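Local coordinates for protein bacterial regulatory proteins, TetR family (Nitrosomonas europaea, PDB 3NI7) that probably binds DNA as a TetR-family transcriptional regulator, pairing an N-terminal helix-turn-helix domain with an all-helical C-terminal domain, at residues E18-T23 against R99-Q104; S64-E69 against Q130-A135; H86-W91 against Q176-H181. All blocks are in the same frame, centred on the assembly; numbering follows the deposited sequence.

Contact 1: E18-T23 against R99-Q104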
ATOM      1  N   GLU A  18     -26.083  -0.880   1.608  1.00 83.07           N
ATOM      2  CA  GLU A  18     -26.911  -2.003   2.038  1.00 85.21           C
ATOM      3  C   GLU A  18     -27.076  -3.071   0.955  1.00 85.48           C
ATOM      4  O   GLU A  18     -26.746  -4.222   1.177  1.00 86.94           O
ATOM      5  CB  GLU A  18     -28.239  -1.491   2.549  1.00 86.22           C
ATOM      6  CG  GLU A  18     -28.062  -1.006   3.970  1.00 91.11           C
ATOM      7  CD  GLU A  18     -28.991   0.104   4.401  1.00 97.35           C
ATOM      8  OE1 GLU A  18     -30.194  -0.203   4.702  1.00103.95           O
ATOM      9  OE2 GLU A  18     -28.489   1.270   4.453  1.00 98.14           O
ATOM     10  N   LEU A  19     -27.517  -2.687  -0.234  1.00 84.55           N
ATOM     11  CA  LEU A  19     -27.681  -3.670  -1.312  1.00 86.20           C
ATOM     12  C   LEU A  19     -26.440  -4.531  -1.497  1.00 87.23           C
ATOM     13  O   LEU A  19     -26.523  -5.746  -1.649  1.00 89.65           O
ATOM     14  CB  LEU A  19     -27.936  -2.994  -2.665  1.00 85.72           C
ATOM     15  CG  LEU A  19     -29.168  -2.156  -3.042  1.00 85.86           C
ATOM     16  CD1 LEU A  19     -29.021  -1.511  -4.417  1.00 85.50           C
ATOM     17  CD2 LEU A  19     -30.440  -3.007  -2.962  1.00 90.46           C
ATOM     18  N   ALA A  20     -25.289  -3.876  -1.498  1.00 86.12           N
ATOM     19  CA  ALA A  20     -24.002  -4.562  -1.664  1.00 88.31           C
ATOM     20  C   ALA A  20     -23.797  -5.600  -0.568  1.00 90.94           C
ATOM     21  O   ALA A  20     -23.407  -6.741  -0.814  1.00 93.43           O
ATOM     22  CB  ALA A  20     -22.836  -3.565  -1.627  1.00 86.86           C
ATOM     23  N   ALA A  21     -24.078  -5.179   0.646  1.00 90.83           N
ATOM     24  CA  ALA A  21     -23.960  -6.067   1.763  1.00 94.17           C
ATOM     25  C   ALA A  21     -24.676  -7.377   1.471  1.00 97.15           C
ATOM     26  O   ALA A  21     -24.067  -8.431   1.446  1.00100.27           O
ATOM     27  CB  ALA A  21     -24.537  -5.433   3.004  1.00 94.00           C
ATOM     28  N   HIS A  22     -25.970  -7.312   1.193  1.00 97.48           N
ATOM     29  CA  HIS A  22     -26.775  -8.542   1.043  1.00101.13           C
ATOM     30  C   HIS A  22     -26.313  -9.369  -0.134  1.00102.50           C
ATOM     31  O   HIS A  22     -26.480 -10.583  -0.151  1.00106.67           O
ATOM     32  CB  HIS A  22     -28.252  -8.260   0.805  1.00101.18           C
ATOM     33  CG  HIS A  22     -28.886  -7.434   1.864  1.00101.91           C
ATOM     34  ND1 HIS A  22     -28.894  -7.806   3.190  1.00106.99           N
ATOM     35  CD2 HIS A  22     -29.541  -6.256   1.796  1.00100.73           C
ATOM     36  CE1 HIS A  22     -29.529  -6.884   3.894  1.00107.61           C
ATOM     37  NE2 HIS A  22     -29.928  -5.932   3.071  1.00103.17           N
ATOM     38  N   THR A  23     -25.780  -8.708  -1.146  1.00100.11           N
ATOM     39  CA  THR A  23     -25.351  -9.423  -2.338  1.00101.86           C
ATOM     40  C   THR A  23     -23.864  -9.351  -2.574  1.00102.00           C
ATOM     41  O   THR A  23     -23.155 -10.224  -2.134  1.00105.44           O
ATOM     42  CB  THR A  23     -26.128  -8.929  -3.558  1.00 99.88           C
ATOM     43  OG1 THR A  23     -25.853  -7.541  -3.772  1.00 95.97           O
ATOM     44  CG2 THR A  23     -27.534  -9.091  -3.265  1.00 99.51           C
ATOM     45  N   ARG A  99     -17.476  -2.508   6.320  1.00 92.20           N
ATOM     46  CA  ARG A  99     -16.136  -2.955   6.016  1.00 91.81           C
ATOM     47  C   ARG A  99     -16.049  -3.848   4.760  1.00 93.83           C
ATOM     48  O   ARG A  99     -15.292  -3.527   3.843  1.00 92.36           O
ATOM     49  CB  ARG A  99     -15.592  -3.687   7.210  1.00 93.05           C
ATOM     50  CG  ARG A  99     -14.090  -3.769   7.258  1.00 94.46           C
ATOM     51  CD  ARG A  99     -13.607  -4.124   8.708  1.00 98.27           C
ATOM     52  NE  ARG A  99     -14.521  -5.097   9.285  1.00102.15           N
ATOM     53  CZ  ARG A  99     -14.537  -6.368   8.917  1.00109.23           C
ATOM     54  NH1 ARG A  99     -13.641  -6.822   8.022  1.00110.92           N
ATOM     55  NH2 ARG A  99     -15.445  -7.195   9.442  1.00114.32           N
ATOM     56  N   LYS A 100     -16.816  -4.947   4.713  1.00 97.31           N
ATOM     57  CA  LYS A 100     -16.801  -5.875   3.547  1.00100.29           C
ATOM     58  C   LYS A 100     -17.151  -5.165   2.193  1.00 99.22           C
ATOM     59  O   LYS A 100     -16.607  -5.497   1.133  1.00100.77           O
ATOM     60  CB  LYS A 100     -17.725  -7.100   3.750  1.00104.43           C
ATOM     61  N   VAL A 101     -18.064  -4.207   2.207  1.00 96.81           N
ATOM     62  CA  VAL A 101     -18.377  -3.483   0.969  1.00 95.44           C
ATOM     63  C   VAL A 101     -17.165  -2.635   0.573  1.00 92.96           C
ATOM     64  O   VAL A 101     -16.665  -2.697  -0.566  1.00 93.57           O
ATOM     65  CB  VAL A 101     -19.592  -2.585   1.174  1.00 93.93           C
ATOM     66  CG1 VAL A 101     -19.725  -1.579   0.065  1.00 90.99           C
ATOM     67  CG2 VAL A 101     -20.816  -3.430   1.309  1.00 96.96           C
ATOM     68  N   THR A 102     -16.701  -1.839   1.529  1.00 90.00           N
ATOM     69  CA  THR A 102     -15.526  -1.019   1.314  1.00 88.02           C
ATOM     70  C   THR A 102     -14.400  -1.863   0.750  1.00 90.42           C
ATOM     71  O   THR A 102     -13.784  -1.502  -0.225  1.00 91.48           O
ATOM     72  CB  THR A 102     -15.028  -0.405   2.605  1.00 85.41           C
ATOM     73  OG1 THR A 102     -16.019   0.508   3.100  1.00 84.67           O
ATOM     74  CG2 THR A 102     -13.747   0.329   2.364  1.00 81.94           C
ATOM     75  N   ARG A 103     -14.132  -3.000   1.360  1.00 92.68           N
ATOM     76  CA  ARG A 103     -13.088  -3.864   0.853  1.00 95.71           C
ATOM     77  C   ARG A 103     -13.352  -4.157  -0.604  1.00 98.33           C
ATOM     78  O   ARG A 103     -12.468  -3.993  -1.436  1.00 99.26           O
ATOM     79  CB  ARG A 103     -12.982  -5.176   1.652  1.00 99.01           C
ATOM     80  CG  ARG A 103     -11.858  -6.107   1.143  1.00104.47           C
ATOM     81  CD  ARG A 103     -11.510  -7.276   2.086  1.00110.19           C
ATOM     82  NE  ARG A 103     -12.662  -8.119   2.412  1.00114.99           N
ATOM     83  CZ  ARG A 103     -13.216  -8.246   3.625  1.00115.84           C
ATOM     84  NH1 ARG A 103     -12.761  -7.577   4.686  1.00112.72           N
ATOM     85  NH2 ARG A 103     -14.255  -9.057   3.784  1.00120.04           N
ATOM     86  N   GLN A 104     -14.570  -4.578  -0.907  1.00100.29           N
ATOM     87  CA  GLN A 104     -14.930  -4.964  -2.257  1.00104.01           C
ATOM     88  C   GLN A 104     -14.723  -3.804  -3.225  1.00102.70           C
ATOM     89  O   GLN A 104     -14.169  -3.981  -4.311  1.00104.59           O
ATOM     90  CB  GLN A 104     -16.365  -5.470  -2.281  1.00106.23           C
ATOM     91  CG  GLN A 104     -16.480  -6.871  -1.658  1.00110.18           C
ATOM     92  CD  GLN A 104     -17.925  -7.412  -1.613  1.00113.15           C
ATOM     93  OE1 GLN A 104     -18.867  -6.674  -1.311  1.00112.30           O
ATOM     94  NE2 GLN A 104     -18.094  -8.699  -1.922  1.00115.75           N
TER
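Ala-20 and Ala-21, near the C-terminal end of helix 7-22, meet one residue of helix 99-108, Val-101. Just before them, the end of Leu-19 leads away from helix 99-108 and packs on Asp-32, Ile-33 and Arg-36 of helix 30-36, inside the predicted helix-turn-helix. Ala-20 comes next and carries most of this segment's share of the contact. Its CB points toward the partner helix and meets Val-101 CG2 at 3.6 Å, with Val-101 CG1 a little farther at 4.1 Å, so the methyl faces both branches of the valine. The valine rotamer explains the order: CG1 lies anti to the backbone N (chi1 165°), which leaves CG2 anti to the carbonyl carbon and leading toward helix 7-22. At Ala-21 the same valine methyl rests against the backbone, with Val-101 CG2 3.8 Å from Ala-21 N. The small side chains let the helices come close; the CA atoms of Ala-21 and Val-101 are 6.2 Å apart. Thr-23 is the first residue to leave helical geometry, and its N still bonds to Leu-19 O at 3.1 Å. Ala-20 also packs on Trp-25 and Val-28 of the following loop, and Gln-104 OE1, in a weak hydrogen bond to Trp-25 N, joins helix 99-108 to the same loop. What meets across the two segments is methyl on methyl, and methyl on a stretch of backbone, a small patch between the presumed DNA-binding domain and the C-terminal helices; such a surface relies on shape and sets few directional demands on how the helices are turned.

Contact 2: S64-E69 against Q130-A135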
ATOM      1  N   SER A  64     -15.495  13.480   5.818  1.00 85.22           N
ATOM      2  CA  SER A  64     -16.213  14.529   6.524  1.00 88.38           C
ATOM      3  C   SER A  64     -16.393  14.194   8.008  1.00 89.21           C
ATOM      4  O   SER A  64     -16.469  15.097   8.835  1.00 91.80           O
ATOM      5  CB  SER A  64     -17.564  14.754   5.914  1.00 89.85           C
ATOM      6  OG  SER A  64     -18.441  13.935   6.660  1.00 92.85           O
ATOM      7  N   ARG A  65     -16.491  12.911   8.356  1.00 87.65           N
ATOM      8  CA  ARG A  65     -16.473  12.526   9.791  1.00 89.15           C
ATOM      9  C   ARG A  65     -15.173  12.994  10.407  1.00 88.09           C
ATOM     10  O   ARG A  65     -15.135  13.686  11.425  1.00 90.26           O
ATOM     11  CB  ARG A  65     -16.694  11.010  10.006  1.00 88.00           C
ATOM     12  CG  ARG A  65     -18.232  10.616  10.052  1.00 92.07           C
ATOM     13  CD  ARG A  65     -18.965  11.233  11.313  1.00100.06           C
ATOM     14  NE  ARG A  65     -18.260  10.905  12.595  1.00106.09           N
ATOM     15  CZ  ARG A  65     -17.475  11.721  13.330  1.00108.71           C
ATOM     16  NH1 ARG A  65     -16.916  11.245  14.439  1.00110.87           N
ATOM     17  NH2 ARG A  65     -17.243  12.999  13.007  1.00109.76           N
HETATM   18  N   MSE A  66     -14.117  12.678   9.701  1.00 85.05           N
HETATM   19  CA  MSE A  66     -12.803  13.133  10.063  1.00 85.21           C
HETATM   20  C   MSE A  66     -12.731  14.652  10.204  1.00 87.23           C
HETATM   21  O   MSE A  66     -12.103  15.190  11.074  1.00 88.03           O
HETATM   22  CB  MSE A  66     -11.851  12.677   8.992  1.00 83.39           C
HETATM   23  CG  MSE A  66     -10.458  12.640   9.413  1.00 86.57           C
HETATM   24 SE   MSE A  66      -9.461  11.361   8.328  1.00 98.63          SE
HETATM   25  CE  MSE A  66      -8.929  12.586   6.931  1.00 94.51           C
ATOM     26  N   LEU A  67     -13.398  15.361   9.319  1.00 88.69           N
ATOM     27  CA  LEU A  67     -13.370  16.824   9.374  1.00 91.78           C
ATOM     28  C   LEU A  67     -14.103  17.357  10.596  1.00 95.68           C
ATOM     29  O   LEU A  67     -13.628  18.295  11.219  1.00 98.33           O
ATOM     30  CB  LEU A  67     -13.993  17.414   8.114  1.00 92.26           C
ATOM     31  CG  LEU A  67     -14.106  18.941   8.032  1.00 96.48           C
ATOM     32  CD1 LEU A  67     -12.725  19.533   8.127  1.00 93.85           C
ATOM     33  CD2 LEU A  67     -14.821  19.429   6.765  1.00 97.71           C
ATOM     34  N   LYS A  68     -15.268  16.775  10.909  1.00 96.69           N
ATOM     35  CA  LYS A  68     -16.087  17.206  12.061  1.00101.56           C
ATOM     36  C   LYS A  68     -15.273  17.005  13.323  1.00102.59           C
ATOM     37  O   LYS A  68     -15.215  17.863  14.207  1.00106.75           O
ATOM     38  CB  LYS A  68     -17.399  16.426  12.156  1.00101.95           C
ATOM     39  N   GLU A  69     -14.594  15.880  13.374  1.00 99.33           N
ATOM     40  CA  GLU A  69     -13.682  15.633  14.476  1.00100.61           C
ATOM     41  C   GLU A  69     -12.608  16.705  14.550  1.00102.38           C
ATOM     42  O   GLU A  69     -12.372  17.275  15.621  1.00107.03           O
ATOM     43  CB  GLU A  69     -13.023  14.249  14.353  1.00 96.59           C
ATOM     44  CG  GLU A  69     -12.444  13.717  15.674  1.00 99.36           C
ATOM     45  CD  GLU A  69     -13.485  13.625  16.782  1.00105.79           C
ATOM     46  OE1 GLU A  69     -13.133  13.899  17.979  1.00108.46           O
ATOM     47  OE2 GLU A  69     -14.661  13.289  16.422  1.00107.24           O
ATOM     48  N   GLN A 130      -1.942  14.502   3.552  1.00 87.54           N
ATOM     49  CA  GLN A 130      -1.344  15.813   3.832  1.00 90.21           C
ATOM     50  C   GLN A 130      -2.265  16.630   4.694  1.00 90.06           C
ATOM     51  O   GLN A 130      -1.829  17.470   5.480  1.00 92.27           O
ATOM     52  CB  GLN A 130      -1.031  16.524   2.559  1.00 93.19           C
ATOM     53  CG  GLN A 130       0.091  15.841   1.832  1.00 95.65           C
ATOM     54  CD  GLN A 130       0.316  16.404   0.496  1.00100.87           C
ATOM     55  OE1 GLN A 130      -0.452  17.253   0.039  1.00105.68           O
ATOM     56  NE2 GLN A 130       1.382  15.957  -0.156  1.00105.15           N
ATOM     57  N   TRP A 131      -3.544  16.304   4.566  1.00 87.90           N
ATOM     58  CA  TRP A 131      -4.607  16.928   5.307  1.00 87.57           C
ATOM     59  C   TRP A 131      -4.539  16.467   6.754  1.00 86.73           C
ATOM     60  O   TRP A 131      -4.731  17.260   7.669  1.00 89.48           O
ATOM     61  CB  TRP A 131      -5.976  16.527   4.705  1.00 85.38           C
ATOM     62  CG  TRP A 131      -7.074  17.190   5.408  1.00 84.54           C
ATOM     63  CD1 TRP A 131      -7.599  18.365   5.099  1.00 87.17           C
ATOM     64  CD2 TRP A 131      -7.723  16.770   6.607  1.00 82.92           C
ATOM     65  NE1 TRP A 131      -8.546  18.725   6.004  1.00 87.58           N
ATOM     66  CE2 TRP A 131      -8.629  17.750   6.954  1.00 84.83           C
ATOM     67  CE3 TRP A 131      -7.609  15.661   7.429  1.00 82.04           C
ATOM     68  CZ2 TRP A 131      -9.450  17.652   8.063  1.00 85.41           C
ATOM     69  CZ3 TRP A 131      -8.432  15.568   8.534  1.00 81.36           C
ATOM     70  CH2 TRP A 131      -9.330  16.561   8.838  1.00 82.94           C
ATOM     71  N   VAL A 132      -4.316  15.186   6.973  1.00 83.59           N
ATOM     72  CA  VAL A 132      -4.290  14.719   8.351  1.00 83.62           C
ATOM     73  C   VAL A 132      -3.076  15.350   9.080  1.00 85.82           C
ATOM     74  O   VAL A 132      -3.163  15.774  10.242  1.00 86.98           O
ATOM     75  CB  VAL A 132      -4.189  13.159   8.468  1.00 80.84           C
ATOM     76  CG1 VAL A 132      -4.253  12.778   9.889  1.00 79.35           C
ATOM     77  CG2 VAL A 132      -5.289  12.485   7.736  1.00 78.49           C
ATOM     78  N   ARG A 133      -1.970  15.410   8.346  1.00 86.76           N
ATOM     79  CA  ARG A 133      -0.680  15.857   8.876  1.00 89.18           C
ATOM     80  C   ARG A 133      -0.838  17.324   9.331  1.00 91.91           C
ATOM     81  O   ARG A 133      -0.519  17.686  10.487  1.00 92.97           O
ATOM     82  CB  ARG A 133       0.380  15.658   7.781  1.00 90.10           C
ATOM     83  CG  ARG A 133       1.851  15.748   8.185  1.00 93.76           C
ATOM     84  CD  ARG A 133       2.792  15.909   6.887  1.00 98.38           C
ATOM     85  NE  ARG A 133       4.202  15.531   7.108  1.00101.27           N
ATOM     86  CZ  ARG A 133       5.250  16.066   6.489  1.00108.28           C
ATOM     87  NH1 ARG A 133       5.092  16.998   5.519  1.00114.88           N
ATOM     88  NH2 ARG A 133       6.473  15.637   6.812  1.00108.44           N
ATOM     89  N   GLU A 134      -1.393  18.137   8.442  1.00 92.53           N
ATOM     90  CA  GLU A 134      -1.645  19.534   8.760  1.00 96.09           C
ATOM     91  C   GLU A 134      -2.689  19.660   9.861  1.00 96.24           C
ATOM     92  O   GLU A 134      -2.601  20.570  10.693  1.00 99.39           O
ATOM     93  CB  GLU A 134      -2.160  20.298   7.524  1.00 97.66           C
ATOM     94  CG  GLU A 134      -1.161  21.122   6.802  1.00101.05           C
ATOM     95  CD  GLU A 134      -1.751  22.429   6.365  1.00105.20           C
ATOM     96  OE1 GLU A 134      -1.553  23.477   7.021  1.00110.11           O
ATOM     97  OE2 GLU A 134      -2.443  22.415   5.352  1.00107.11           O
ATOM     98  N   ALA A 135      -3.681  18.761   9.835  1.00 93.17           N
ATOM     99  CA  ALA A 135      -4.822  18.799  10.763  1.00 94.02           C
ATOM    100  C   ALA A 135      -4.380  18.624  12.200  1.00 95.82           C
ATOM    101  O   ALA A 135      -5.064  19.082  13.114  1.00 98.94           O
ATOM    102  CB  ALA A 135      -5.780  17.730  10.432  1.00 90.44           C
TER
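Trp-131 reaches from helix 115-135 to helix 51-69 and meets Met-66, a selenomethionine here, and Leu-67. Its CG stands anti to the backbone N (chi1 -178°), which carries the six-membered ring across the gap between the helices. Met-66 comes from the opposite direction: its chain runs extended and then bends at chi3 (90°), bringing CE to 3.4 Å from Trp-131 CE3. That methyl approaches the ring obliquely and also touches Val-132 CG2 at 3.7 Å. The selenium lies 5.4 Å from the centroid of the six-membered ring, a Met-aromatic contact of oblique geometry. Leu-67 runs across the indole, CD1 meeting the ring edge at Trp-131 CZ2, 3.8 Å away. From its own helix, Ala-135 CB lies over one face of the indole, toward the rim. With an alanine here instead of Trp-131, the Met-66 methyl and Leu-67 CD1 would probably lose their aromatic partner, and a gap would be likely to open between the helices. The arrangement is near-parallel packing of two helices in the all-helical TetR fold, the short axes 9° from parallel, with large side chains spanning the 11.8 Å between them.

Contact 3: H86-W91 against Q176-H181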
ATOM      1  N   HIS A  86      -6.255   9.442  16.042  1.00 82.07           N
ATOM      2  CA  HIS A  86      -7.650   9.633  16.254  1.00 83.91           C
ATOM      3  C   HIS A  86      -8.379   9.858  14.919  1.00 82.74           C
ATOM      4  O   HIS A  86      -9.431   9.252  14.647  1.00 83.25           O
ATOM      5  CB  HIS A  86      -7.867  10.787  17.202  1.00 87.58           C
ATOM      6  CG  HIS A  86      -9.234  10.795  17.787  1.00 93.79           C
ATOM      7  ND1 HIS A  86     -10.380  10.796  17.003  1.00 96.09           N
ATOM      8  CD2 HIS A  86      -9.655  10.746  19.078  1.00100.84           C
ATOM      9  CE1 HIS A  86     -11.446  10.767  17.787  1.00 99.94           C
ATOM     10  NE2 HIS A  86     -11.036  10.738  19.048  1.00103.18           N
ATOM     11  N   LEU A  87      -7.840  10.721  14.068  1.00 81.59           N
ATOM     12  CA  LEU A  87      -8.472  10.990  12.787  1.00 80.09           C
ATOM     13  C   LEU A  87      -8.506   9.747  11.928  1.00 78.42           C
ATOM     14  O   LEU A  87      -9.478   9.516  11.242  1.00 78.84           O
ATOM     15  CB  LEU A  87      -7.727  12.078  12.024  1.00 79.79           C
ATOM     16  CG  LEU A  87      -7.614  13.427  12.735  1.00 81.11           C
ATOM     17  CD1 LEU A  87      -6.597  14.317  12.018  1.00 78.08           C
ATOM     18  CD2 LEU A  87      -9.018  14.049  12.840  1.00 79.93           C
ATOM     19  N   ILE A  88      -7.444   8.956  11.913  1.00 77.97           N
ATOM     20  CA  ILE A  88      -7.432   7.833  10.992  1.00 77.22           C
ATOM     21  C   ILE A  88      -8.494   6.871  11.451  1.00 78.84           C
ATOM     22  O   ILE A  88      -9.294   6.332  10.650  1.00 79.38           O
ATOM     23  CB  ILE A  88      -6.073   7.142  10.863  1.00 76.50           C
ATOM     24  CG1 ILE A  88      -5.063   8.083  10.166  1.00 76.13           C
ATOM     25  CG2 ILE A  88      -6.222   5.904   9.998  1.00 74.78           C
ATOM     26  CD1 ILE A  88      -3.576   7.564  10.233  1.00 76.74           C
HETATM   27  N   MSE A  89      -8.580   6.730  12.754  1.00 80.91           N
HETATM   28  CA  MSE A  89      -9.578   5.828  13.296  1.00 83.27           C
HETATM   29  C   MSE A  89     -10.998   6.274  12.955  1.00 83.00           C
HETATM   30  O   MSE A  89     -11.760   5.462  12.482  1.00 83.94           O
HETATM   31  CB  MSE A  89      -9.371   5.593  14.815  1.00 86.44           C
HETATM   32  CG  MSE A  89      -8.195   4.654  15.159  1.00 90.00           C
HETATM   33 SE   MSE A  89      -7.949   3.095  13.951  1.00103.33          SE
HETATM   34  CE  MSE A  89      -9.753   2.257  13.998  1.00100.18           C
ATOM     35  N   ILE A  90     -11.330   7.556  13.123  1.00 82.75           N
ATOM     36  CA  ILE A  90     -12.651   8.068  12.700  1.00 82.66           C
ATOM     37  C   ILE A  90     -12.902   7.703  11.249  1.00 79.68           C
ATOM     38  O   ILE A  90     -13.950   7.237  10.858  1.00 79.92           O
ATOM     39  CB  ILE A  90     -12.757   9.588  12.793  1.00 83.67           C
ATOM     40  CG1 ILE A  90     -12.761  10.060  14.234  1.00 87.75           C
ATOM     41  CG2 ILE A  90     -14.048  10.015  12.221  1.00 86.15           C
ATOM     42  CD1 ILE A  90     -14.083   9.839  14.920  1.00 90.97           C
ATOM     43  N   TRP A  91     -11.907   7.895  10.437  1.00 77.22           N
ATOM     44  CA  TRP A  91     -12.062   7.577   9.032  1.00 75.89           C
ATOM     45  C   TRP A  91     -12.397   6.092   8.886  1.00 75.53           C
ATOM     46  O   TRP A  91     -13.311   5.727   8.148  1.00 74.92           O
ATOM     47  CB  TRP A  91     -10.752   7.888   8.321  1.00 74.84           C
ATOM     48  CG  TRP A  91     -10.825   7.991   6.891  1.00 73.18           C
ATOM     49  CD1 TRP A  91     -11.381   8.987   6.195  1.00 75.82           C
ATOM     50  CD2 TRP A  91     -10.234   7.103   5.942  1.00 72.51           C
ATOM     51  NE1 TRP A  91     -11.218   8.775   4.841  1.00 75.75           N
ATOM     52  CE2 TRP A  91     -10.521   7.617   4.660  1.00 73.47           C
ATOM     53  CE3 TRP A  91      -9.486   5.920   6.051  1.00 73.90           C
ATOM     54  CZ2 TRP A  91     -10.121   6.989   3.493  1.00 73.84           C
ATOM     55  CZ3 TRP A  91      -9.083   5.279   4.907  1.00 74.10           C
ATOM     56  CH2 TRP A  91      -9.409   5.812   3.627  1.00 75.45           C
ATOM     57  N   GLN A 176      -4.589  -0.868  17.765  1.00 89.11           N
ATOM     58  CA  GLN A 176      -3.264  -1.142  18.341  1.00 90.12           C
ATOM     59  C   GLN A 176      -2.166  -1.099  17.300  1.00 88.20           C
ATOM     60  O   GLN A 176      -1.134  -0.476  17.531  1.00 88.04           O
ATOM     61  CB  GLN A 176      -3.251  -2.491  19.012  1.00 95.63           C
ATOM     62  CG  GLN A 176      -2.149  -2.612  20.065  1.00100.77           C
ATOM     63  CD  GLN A 176      -2.220  -3.896  20.808  1.00104.60           C
ATOM     64  OE1 GLN A 176      -1.376  -4.165  21.600  1.00107.65           O
ATOM     65  NE2 GLN A 176      -3.260  -4.695  20.545  1.00109.90           N
ATOM     66  N   PHE A 177      -2.409  -1.717  16.146  1.00 87.18           N
ATOM     67  CA  PHE A 177      -1.432  -1.731  15.040  1.00 86.11           C
ATOM     68  C   PHE A 177      -1.018  -0.325  14.649  1.00 83.28           C
ATOM     69  O   PHE A 177       0.160  -0.036  14.524  1.00 83.67           O
ATOM     70  CB  PHE A 177      -1.992  -2.484  13.836  1.00 86.46           C
ATOM     71  CG  PHE A 177      -1.175  -2.344  12.600  1.00 87.31           C
ATOM     72  CD1 PHE A 177      -1.373  -1.264  11.729  1.00 87.27           C
ATOM     73  CD2 PHE A 177      -0.248  -3.307  12.262  1.00 90.76           C
ATOM     74  CE1 PHE A 177      -0.614  -1.150  10.559  1.00 88.24           C
ATOM     75  CE2 PHE A 177       0.507  -3.199  11.087  1.00 92.26           C
ATOM     76  CZ  PHE A 177       0.329  -2.132  10.240  1.00 90.65           C
ATOM     77  N   LEU A 178      -1.998   0.542  14.478  1.00 81.25           N
ATOM     78  CA  LEU A 178      -1.751   1.926  14.101  1.00 79.34           C
ATOM     79  C   LEU A 178      -1.015   2.682  15.172  1.00 79.83           C
ATOM     80  O   LEU A 178      -0.118   3.465  14.901  1.00 78.62           O
ATOM     81  CB  LEU A 178      -3.075   2.638  13.872  1.00 78.00           C
ATOM     82  CG  LEU A 178      -2.972   4.089  13.381  1.00 76.26           C
ATOM     83  CD1 LEU A 178      -2.552   4.037  11.976  1.00 72.41           C
ATOM     84  CD2 LEU A 178      -4.255   4.871  13.571  1.00 74.96           C
ATOM     85  N   LYS A 179      -1.447   2.465  16.400  1.00 81.97           N
ATOM     86  CA  LYS A 179      -0.826   3.112  17.545  1.00 83.75           C
ATOM     87  C   LYS A 179       0.657   2.786  17.620  1.00 84.55           C
ATOM     88  O   LYS A 179       1.505   3.632  17.861  1.00 84.77           O
ATOM     89  CB  LYS A 179      -1.501   2.683  18.849  1.00 86.14           C
ATOM     90  CG  LYS A 179      -1.054   3.560  20.066  1.00 88.71           C
ATOM     91  CD  LYS A 179      -1.246   5.086  19.683  1.00 93.76           C
ATOM     92  N   ARG A 180       0.976   1.538  17.416  1.00 85.74           N
ATOM     93  CA  ARG A 180       2.350   1.162  17.528  1.00 87.72           C
ATOM     94  C   ARG A 180       3.211   1.748  16.462  1.00 86.66           C
ATOM     95  O   ARG A 180       4.219   2.370  16.753  1.00 88.01           O
ATOM     96  CB  ARG A 180       2.463  -0.346  17.535  1.00 89.73           C
ATOM     97  CG  ARG A 180       2.228  -0.862  18.889  1.00 92.32           C
ATOM     98  CD  ARG A 180       1.773  -2.284  18.911  1.00 96.43           C
ATOM     99  NE  ARG A 180       1.439  -2.616  20.301  1.00 99.39           N
ATOM    100  CZ  ARG A 180       1.521  -3.810  20.865  1.00103.17           C
ATOM    101  NH1 ARG A 180       1.884  -4.825  20.171  1.00109.95           N
ATOM    102  NH2 ARG A 180       1.259  -4.009  22.148  1.00101.20           N
ATOM    103  N   HIS A 181       2.809   1.599  15.223  1.00 84.91           N
ATOM    104  CA  HIS A 181       3.649   2.094  14.151  1.00 84.83           C
ATOM    105  C   HIS A 181       3.817   3.607  14.231  1.00 83.50           C
ATOM    106  O   HIS A 181       4.881   4.141  13.906  1.00 84.26           O
ATOM    107  CB  HIS A 181       3.107   1.662  12.803  1.00 84.27           C
ATOM    108  CG  HIS A 181       3.313   0.214  12.530  1.00 88.10           C
ATOM    109  ND1 HIS A 181       2.505  -0.769  13.062  1.00 91.46           N
ATOM    110  CD2 HIS A 181       4.263  -0.429  11.814  1.00 92.85           C
ATOM    111  CE1 HIS A 181       2.942  -1.957  12.674  1.00 94.95           C
ATOM    112  NE2 HIS A 181       4.017  -1.782  11.927  1.00 96.30           N
TER
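Leu-178 of helix 172-187 points at Ile-88 and Met-89 of helix 80-96, within the all-helical C-terminal bundle of the TetR fold. The tight part is centred on this leucine. With chi1 at -176° the leucine extends away from its own backbone N, and both methyls face helix 80-96. CD2 takes two partners, Ile-88 CB at 4.0 Å and the selenium of Met-89 (selenomethionine) at 4.1 Å, while CD1 meets Ile-88 CD1 at 4.1 Å. The leucine and isoleucine side chains approach at a slant; Met-89, folded back by bends at chi2 and chi3, slides past the leucine in the opposite direction and presents its selenium rather than its methyl. All three residues are buried, and helix 149-164 fills in beside them, with Tyr-156 against Ile-88, and Ile-155 and Thr-159 against Leu-178. Even so, the two backbones keep their distance, the CA atoms of Ile-88 and Leu-178 being 8.8 Å apart.

Away from this leucine the arrangement is looser. Gln-176 and Arg-180 are exposed on helix 172-187, and neither side chain reaches helix 80-96. Phe-177 and His-181 turn to other neighbours: the phenylalanine ring stacks with Phe-162, and the histidine packs on Gln-118 of the second subunit, which brings this helix to the dimer interface. Within the helix, these two residues are tied together. His-181 ND1 sits over the centre of the Phe-177 ring and donates a nearly straight hydrogen bond, 2.9 Å long with an N-H...O angle of 169°, to Phe-177 O, which lies in the imidazole plane.

Along the chain the first segments come in the order 18-23, 64-69 and 86-91, and their partners follow as 99-104, 130-135 and 176-181, so all three contacts interleave. Contacts 2 and 3 are neighbours, with centres 13 Å apart, and touch where helix 51-69 and helix 115-135 pack on helix 80-96: Val-132 CG1 lies 3.5 Å from Leu-87 CD1. Contact 1 sits apart: its centre is 25 Å from that of contact 2, which lies on the opposite side of the chain's centre, and 23 Å from that of contact 3. It joins the presumed DNA-binding end to the bundle that contacts 2 and 3 help build.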